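Local structure of 6-phospho-alpha-glucosidase (Merdibacter massiliensis, 6VC6) at residues A[241-255]-A[262-274]. The protein probably hydrolyses 6-phosphorylated alpha-glucosides as a family 4 glycoside hydrolase, with NAD and a manganese ion bound at its active site. Sequence-based numbering, arbitrary orientation.
Sequences WLDTYGFVQTMMEDF and TYDGYYLYPDYKF. With G6P (6-O-phosphono-alpha-D-glucopyranose), chain F.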
loop_
_atom_site.group_PDB
_atom_site.type_symbol
_atom_site.label_atom_id
_atom_site.label_comp_id
_atom_site.label_asym_id
_atom_site.label_seq_id
_atom_site.Cartn_x
_atom_site.Cartn_y
_atom_site.Cartn_z
ATOM N N TRP A 241 -12.233 4.478 -9.949
ATOM C CA TRP A 241 -10.811 4.651 -10.230
ATOM C C TRP A 241 -10.591 5.541 -11.446
ATOM O O TRP A 241 -9.620 6.305 -11.496
ATOM C CB TRP A 241 -10.143 3.291 -10.428
ATOM C CG TRP A 241 -9.565 2.720 -9.169
ATOM C CD1 TRP A 241 -9.887 1.527 -8.589
ATOM C CD2 TRP A 241 -8.567 3.317 -8.331
ATOM N NE1 TRP A 241 -9.150 1.345 -7.444
ATOM C CE2 TRP A 241 -8.333 2.430 -7.263
ATOM C CE3 TRP A 241 -7.849 4.517 -8.381
ATOM C CZ2 TRP A 241 -7.411 2.702 -6.254
ATOM C CZ3 TRP A 241 -6.935 4.785 -7.378
ATOM C CH2 TRP A 241 -6.724 3.882 -6.329
ATOM N N LEU A 242 -11.477 5.451 -12.441
ATOM C CA LEU A 242 -11.369 6.325 -13.604
ATOM C C LEU A 242 -11.595 7.782 -13.217
ATOM O O LEU A 242 -10.949 8.684 -13.761
ATOM C CB LEU A 242 -12.365 5.893 -14.680
ATOM C CG LEU A 242 -12.222 4.458 -15.192
ATOM C CD1 LEU A 242 -13.368 4.102 -16.126
ATOM C CD2 LEU A 242 -10.884 4.272 -15.885
ATOM N N ASP A 243 -12.508 8.029 -12.276
ATOM C CA ASP A 243 -12.729 9.393 -11.803
ATOM C C ASP A 243 -11.539 9.894 -10.995
ATOM O O ASP A 243 -11.170 11.070 -11.089
ATOM C CB ASP A 243 -14.009 9.461 -10.968
ATOM C CG ASP A 243 -15.200 8.843 -11.674
ATOM O OD1 ASP A 243 -16.062 8.258 -10.985
ATOM O OD2 ASP A 243 -15.275 8.942 -12.917
ATOM N N THR A 244 -10.928 9.017 -10.196
ATOM C CA THR A 244 -9.776 9.417 -9.394
ATOM C C THR A 244 -8.595 9.789 -10.283
ATOM O O THR A 244 -7.932 10.809 -10.063
ATOM C CB THR A 244 -9.394 8.293 -8.429
ATOM O OG1 THR A 244 -10.454 8.090 -7.485
ATOM C CG2 THR A 244 -8.115 8.639 -7.680
ATOM N N TYR A 245 -8.322 8.972 -11.303
ATOM C CA TYR A 245 -7.226 9.275 -12.218
ATOM C C TYR A 245 -7.555 10.474 -13.099
ATOM O O TYR A 245 -6.682 11.301 -13.382
ATOM C CB TYR A 245 -6.906 8.052 -13.075
ATOM C CG TYR A 245 -5.884 7.126 -12.458
ATOM C CD1 TYR A 245 -4.549 7.183 -12.836
ATOM C CD2 TYR A 245 -6.254 6.195 -11.496
ATOM C CE1 TYR A 245 -3.612 6.340 -12.274
ATOM C CE2 TYR A 245 -5.323 5.347 -10.928
ATOM C CZ TYR A 245 -4.004 5.424 -11.321
ATOM O OH TYR A 245 -3.073 4.582 -10.758
ATOM N N GLY A 246 -8.809 10.583 -13.544
ATOM C CA GLY A 246 -9.194 11.710 -14.375
ATOM C C GLY A 246 -9.125 13.039 -13.653
ATOM O O GLY A 246 -8.924 14.081 -14.284
ATOM N N PHE A 247 -9.279 13.025 -12.327
ATOM C CA PHE A 247 -9.242 14.247 -11.532
ATOM C C PHE A 247 -7.868 14.906 -11.519
ATOM O O PHE A 247 -7.763 16.066 -11.107
ATOM C CB PHE A 247 -9.690 13.944 -10.102
ATOM C CG PHE A 247 -9.999 15.167 -9.289
ATOM C CD1 PHE A 247 -11.161 15.888 -9.510
ATOM C CD2 PHE A 247 -9.129 15.594 -8.299
ATOM C CE1 PHE A 247 -11.448 17.014 -8.762
ATOM C CE2 PHE A 247 -9.411 16.718 -7.549
ATOM C CZ PHE A 247 -10.572 17.429 -7.779
ATOM N N VAL A 248 -6.820 14.202 -11.957
ATOM C CA VAL A 248 -5.497 14.821 -11.965
ATOM C C VAL A 248 -5.448 15.977 -12.958
ATOM O O VAL A 248 -4.693 16.939 -12.766
ATOM C CB VAL A 248 -4.420 13.758 -12.265
ATOM C CG1 VAL A 248 -4.411 12.672 -11.199
ATOM C CG2 VAL A 248 -4.652 13.149 -13.637
ATOM N N GLN A 249 -6.298 15.961 -13.990
ATOM C CA GLN A 249 -6.360 17.085 -14.919
ATOM C C GLN A 249 -6.727 18.378 -14.200
ATOM O O GLN A 249 -6.124 19.428 -14.449
ATOM C CB GLN A 249 -7.362 16.787 -16.034
ATOM C CG GLN A 249 -7.397 17.831 -17.138
ATOM C CD GLN A 249 -8.407 17.502 -18.221
ATOM O OE1 GLN A 249 -9.540 17.118 -17.932
ATOM N NE2 GLN A 249 -8.000 17.651 -19.475
ATOM N N THR A 250 -7.713 18.321 -13.303
ATOM C CA THR A 250 -8.075 19.498 -12.517
ATOM C C THR A 250 -6.931 19.912 -11.600
ATOM O O THR A 250 -6.593 21.098 -11.503
ATOM C CB THR A 250 -9.339 19.214 -11.702
ATOM O OG1 THR A 250 -10.451 19.021 -12.586
ATOM C CG2 THR A 250 -9.641 20.372 -10.760
HETATM N N MSE A 251 -6.321 18.942 -10.927
HETATM C CA MSE A 251 -5.252 19.196 -9.968
HETATM C C MSE A 251 -4.043 19.864 -10.617
HETATM O O MSE A 251 -3.402 20.727 -10.016
HETATM C CB MSE A 251 -4.833 17.883 -9.304
HETATM C CG MSE A 251 -4.197 18.034 -7.932
HETATM SE SE MSE A 251 -4.656 16.549 -6.745
HETATM C CE MSE A 251 -4.779 15.117 -8.059
HETATM N N MSE A 252 -3.741 19.465 -11.848
HETATM C CA MSE A 252 -2.570 19.976 -12.554
HETATM C C MSE A 252 -2.815 21.358 -13.152
HETATM O O MSE A 252 -1.873 22.050 -13.533
HETATM C CB MSE A 252 -2.142 19.000 -13.649
HETATM C CG MSE A 252 -1.570 17.699 -13.115
HETATM SE SE MSE A 252 -0.053 17.069 -14.160
HETATM C CE MSE A 252 1.308 18.289 -13.485
ATOM N N GLU A 253 -4.083 21.752 -13.241
ATOM C CA GLU A 253 -4.402 23.108 -13.667
ATOM C C GLU A 253 -4.401 24.085 -12.499
ATOM O O GLU A 253 -4.008 25.247 -12.670
ATOM C CB GLU A 253 -5.760 23.131 -14.381
ATOM C CG GLU A 253 -6.528 24.441 -14.275
ATOM C CD GLU A 253 -7.914 24.350 -14.884
ATOM O OE1 GLU A 253 -8.423 23.222 -15.048
ATOM O OE2 GLU A 253 -8.495 25.412 -15.195
ATOM N N ASP A 254 -4.791 23.633 -11.304
ATOM C CA ASP A 254 -4.706 24.480 -10.120
ATOM C C ASP A 254 -3.284 24.537 -9.573
ATOM O O ASP A 254 -2.850 25.582 -9.074
ATOM C CB ASP A 254 -5.668 23.976 -9.043
ATOM C CG ASP A 254 -7.125 24.151 -9.429
ATOM O OD1 ASP A 254 -7.944 23.269 -9.090
ATOM O OD2 ASP A 254 -7.453 25.170 -10.072
ATOM N N PHE A 255 -2.547 23.430 -9.657
ATOM C CA PHE A 255 -1.175 23.345 -9.157
ATOM C C PHE A 255 -0.319 22.727 -10.254
ATOM O O PHE A 255 -0.140 21.502 -10.306
ATOM C CB PHE A 255 -1.112 22.539 -7.862
ATOM C CG PHE A 255 -2.104 22.991 -6.825
ATOM C CD1 PHE A 255 -1.847 24.104 -6.042
ATOM C CD2 PHE A 255 -3.299 22.311 -6.643
ATOM C CE1 PHE A 255 -2.758 24.529 -5.092
ATOM C CE2 PHE A 255 -4.215 22.731 -5.694
ATOM C CZ PHE A 255 -3.943 23.842 -4.918
ATOM N N THR A 262 -2.255 10.451 -7.032
ATOM C CA THR A 262 -3.705 10.588 -7.155
ATOM C C THR A 262 -4.395 10.709 -5.803
ATOM O O THR A 262 -5.537 11.177 -5.744
ATOM C CB THR A 262 -4.300 9.410 -7.930
ATOM O OG1 THR A 262 -4.188 8.211 -7.152
ATOM C CG2 THR A 262 -3.580 9.227 -9.259
ATOM N N TYR A 263 -3.733 10.306 -4.718
ATOM C CA TYR A 263 -4.303 10.480 -3.389
ATOM C C TYR A 263 -4.240 11.923 -2.907
ATOM O O TYR A 263 -4.875 12.246 -1.897
ATOM C CB TYR A 263 -3.591 9.563 -2.394
ATOM C CG TYR A 263 -4.094 8.139 -2.428
ATOM C CD1 TYR A 263 -5.266 7.780 -1.776
ATOM C CD2 TYR A 263 -3.407 7.157 -3.130
ATOM C CE1 TYR A 263 -5.731 6.481 -1.809
ATOM C CE2 TYR A 263 -3.867 5.855 -3.169
ATOM C CZ TYR A 263 -5.029 5.523 -2.505
ATOM O OH TYR A 263 -5.493 4.229 -2.540
ATOM N N ASP A 264 -3.497 12.792 -3.598
ATOM C CA ASP A 264 -3.471 14.206 -3.238
ATOM C C ASP A 264 -4.835 14.864 -3.388
ATOM O O ASP A 264 -5.080 15.903 -2.765
ATOM C CB ASP A 264 -2.455 14.960 -4.097
ATOM C CG ASP A 264 -1.040 14.453 -3.915
ATOM O OD1 ASP A 264 -0.846 13.456 -3.187
ATOM O OD2 ASP A 264 -0.120 15.055 -4.505
ATOM N N GLY A 265 -5.722 14.286 -4.202
ATOM C CA GLY A 265 -7.013 14.911 -4.440
ATOM C C GLY A 265 -7.858 15.019 -3.186
ATOM O O GLY A 265 -8.610 15.982 -3.015
ATOM N N TYR A 266 -7.748 14.033 -2.293
ATOM C CA TYR A 266 -8.495 14.088 -1.040
ATOM C C TYR A 266 -8.051 15.268 -0.185
ATOM O O TYR A 266 -8.885 15.982 0.386
ATOM C CB TYR A 266 -8.327 12.781 -0.265
ATOM C CG TYR A 266 -8.842 11.552 -0.982
ATOM C CD1 TYR A 266 -10.196 11.389 -1.236
ATOM C CD2 TYR A 266 -7.971 10.550 -1.393
ATOM C CE1 TYR A 266 -10.671 10.265 -1.886
ATOM C CE2 TYR A 266 -8.437 9.422 -2.043
ATOM C CZ TYR A 266 -9.787 9.285 -2.287
ATOM O OH TYR A 266 -10.254 8.165 -2.933
ATOM N N TYR A 267 -6.740 15.494 -0.092
ATOM C CA TYR A 267 -6.219 16.510 0.814
ATOM C C TYR A 267 -6.346 17.917 0.247
ATOM O O TYR A 267 -6.435 18.881 1.015
ATOM C CB TYR A 267 -4.760 16.205 1.151
ATOM C CG TYR A 267 -4.582 14.901 1.891
ATOM C CD1 TYR A 267 -4.795 14.824 3.261
ATOM C CD2 TYR A 267 -4.213 13.742 1.220
ATOM C CE1 TYR A 267 -4.640 13.634 3.943
ATOM C CE2 TYR A 267 -4.054 12.545 1.894
ATOM C CZ TYR A 267 -4.270 12.497 3.255
ATOM O OH TYR A 267 -4.115 11.309 3.933
ATOM N N LEU A 268 -6.354 18.060 -1.077
ATOM C CA LEU A 268 -6.480 19.373 -1.695
ATOM C C LEU A 268 -7.912 19.729 -2.068
ATOM O O LEU A 268 -8.213 20.916 -2.226
ATOM C CB LEU A 268 -5.595 19.461 -2.944
ATOM C CG LEU A 268 -4.086 19.415 -2.692
ATOM C CD1 LEU A 268 -3.319 19.405 -4.006
ATOM C CD2 LEU A 268 -3.652 20.586 -1.822
ATOM N N TYR A 269 -8.796 18.740 -2.210
ATOM C CA TYR A 269 -10.194 18.983 -2.571
ATOM C C TYR A 269 -11.112 18.131 -1.701
ATOM O O TYR A 269 -11.857 17.284 -2.201
ATOM C CB TYR A 269 -10.429 18.690 -4.054
ATOM C CG TYR A 269 -9.497 19.409 -5.005
ATOM C CD1 TYR A 269 -9.903 20.561 -5.663
ATOM C CD2 TYR A 269 -8.219 18.925 -5.260
ATOM C CE1 TYR A 269 -9.060 21.218 -6.539
ATOM C CE2 TYR A 269 -7.368 19.577 -6.131
ATOM C CZ TYR A 269 -7.794 20.723 -6.768
ATOM O OH TYR A 269 -6.952 21.375 -7.638
ATOM N N PRO A 270 -11.096 18.340 -0.379
ATOM C CA PRO A 270 -11.964 17.522 0.482
ATOM C C PRO A 270 -13.443 17.796 0.274
ATOM O O PRO A 270 -14.254 16.870 0.403
ATOM C CB PRO A 270 -11.511 17.897 1.898
ATOM C CG PRO A 270 -10.984 19.279 1.759
ATOM C CD PRO A 270 -10.344 19.343 0.398
ATOM N N ASP A 271 -13.819 19.036 -0.048
ATOM C CA ASP A 271 -15.222 19.345 -0.299
ATOM C C ASP A 271 -15.730 18.614 -1.536
ATOM O O ASP A 271 -16.792 17.983 -1.507
ATOM C CB ASP A 271 -15.408 20.855 -0.452
ATOM C CG ASP A 271 -15.241 21.600 0.857
ATOM O OD1 ASP A 271 -15.213 20.944 1.920
ATOM O OD2 ASP A 271 -15.137 22.845 0.824
ATOM N N TYR A 272 -14.978 18.690 -2.636
ATOM C CA TYR A 272 -15.403 18.040 -3.873
ATOM C C TYR A 272 -15.416 16.524 -3.727
ATOM O O TYR A 272 -16.359 15.862 -4.176
ATOM C CB TYR A 272 -14.492 18.463 -5.027
ATOM C CG TYR A 272 -14.865 17.864 -6.366
ATOM C CD1 TYR A 272 -14.367 16.628 -6.761
ATOM C CD2 TYR A 272 -15.710 18.538 -7.238
ATOM C CE1 TYR A 272 -14.705 16.078 -7.982
ATOM C CE2 TYR A 272 -16.051 17.996 -8.464
ATOM C CZ TYR A 272 -15.546 16.766 -8.829
ATOM O OH TYR A 272 -15.882 16.219 -10.046
ATOM N N LYS A 273 -14.377 15.956 -3.111
ATOM C CA LYS A 273 -14.306 14.503 -2.978
ATOM C C LYS A 273 -15.425 13.971 -2.092
ATOM O O LYS A 273 -16.030 12.939 -2.402
ATOM C CB LYS A 273 -12.940 14.091 -2.431
ATOM C CG LYS A 273 -11.784 14.344 -3.389
ATOM C CD LYS A 273 -11.778 13.349 -4.537
ATOM C CE LYS A 273 -10.585 13.579 -5.455
ATOM N NZ LYS A 273 -10.361 12.432 -6.378
ATOM N N PHE A 274 -15.719 14.662 -0.989
ATOM C CA PHE A 274 -16.797 14.218 -0.111
ATOM C C PHE A 274 -18.153 14.328 -0.798
ATOM O O PHE A 274 -19.017 13.462 -0.619
ATOM C CB PHE A 274 -16.791 15.030 1.185
ATOM C CG PHE A 274 -18.026 14.844 2.024
ATOM C CD1 PHE A 274 -18.154 13.747 2.858
ATOM C CD2 PHE A 274 -19.060 15.769 1.979
ATOM C CE1 PHE A 274 -19.288 13.571 3.630
ATOM C CE2 PHE A 274 -20.197 15.598 2.746
ATOM C CZ PHE A 274 -20.310 14.498 3.573
HETATM C C1 G6P F . -4.093 2.162 -4.522
HETATM C C2 G6P F . -3.085 2.098 -3.366
HETATM C C3 G6P F . -3.354 0.995 -2.358
HETATM C C4 G6P F . -4.840 0.922 -2.095
HETATM C C5 G6P F . -5.499 0.427 -3.369
HETATM C C6 G6P F . -7.012 0.444 -3.197
HETATM O O1 G6P F . -3.393 2.063 -5.770
HETATM O O2 G6P F . -1.764 1.931 -3.899
HETATM O O3 G6P F . -2.652 1.245 -1.136
HETATM O O4 G6P F . -5.090 0.004 -1.028
HETATM O O5 G6P F . -5.197 1.235 -4.513
HETATM O O6 G6P F . -7.584 -0.516 -4.078
HETATM P P G6P F . -9.122 -0.955 -3.918
HETATM O O1P G6P F . -9.060 -2.025 -2.854
HETATM O O2P G6P F . -9.836 0.308 -3.494
HETATM O O3P G6P F . -9.506 -1.437 -5.296
HETATM O O HOH W 1 -7.703 12.248 -7.679
HETATM O O HOH W 2 -10.527 9.991 -5.515
#
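The F247 ring drives its edge into one face of Y269, a T-shaped pair whose planes stand at 89° with centroids 4.9 Å apart. One face of F247 takes K273, whose CE makes a CH-pi contact and whose NZ lies off-centre in a cation-pi contact, 4.4 Å from the centroid; the opposite face is backed by T250 CB. Y272 is nearly parallel to F247 but slid so far that the rings barely overlap. With CG anti to the backbone N (chi1 -166°), F247 reaches across to Y269, Y272 and K273. At the edge of Y269 sit the SE atom of selenomethionine M251, a Met-aromatic contact, and D254 OD1, which accepts a 2.6 Å hydrogen bond from Y269 OH through its anti lone pair. An alanine in place of Y269 is likely to leave D254 without this donor and the edge of F247 facing a gap. M251 SE also rests on the backbone, 3.6 Å from G265 N; a CB on G265 would run into K273 CE.

Farther along, T262 CG2 stands over the centre of the Y245 ring, 4.2 Å from its centroid and 10° off the normal, while T262 OG1 turns to Q172. Two waters complete the join: K273 NZ donates to both, one of them donating onward to T244 O and T262 O, the other to T244 OG1, which also bonds S240 O.

W241 and Y263 both meet the sugar phosphate edge-on, W241 CZ2 lying 3.2 Å from O5 of G6P. Thus helices 239-246 and 248-254 pack through an aromatic cluster, F247, Y269 and Y272, on helices 264-268 and 270-275, and the same contact contributes two aromatic edges to the glucose 6-phosphate pocket of this family 4 glycosidase.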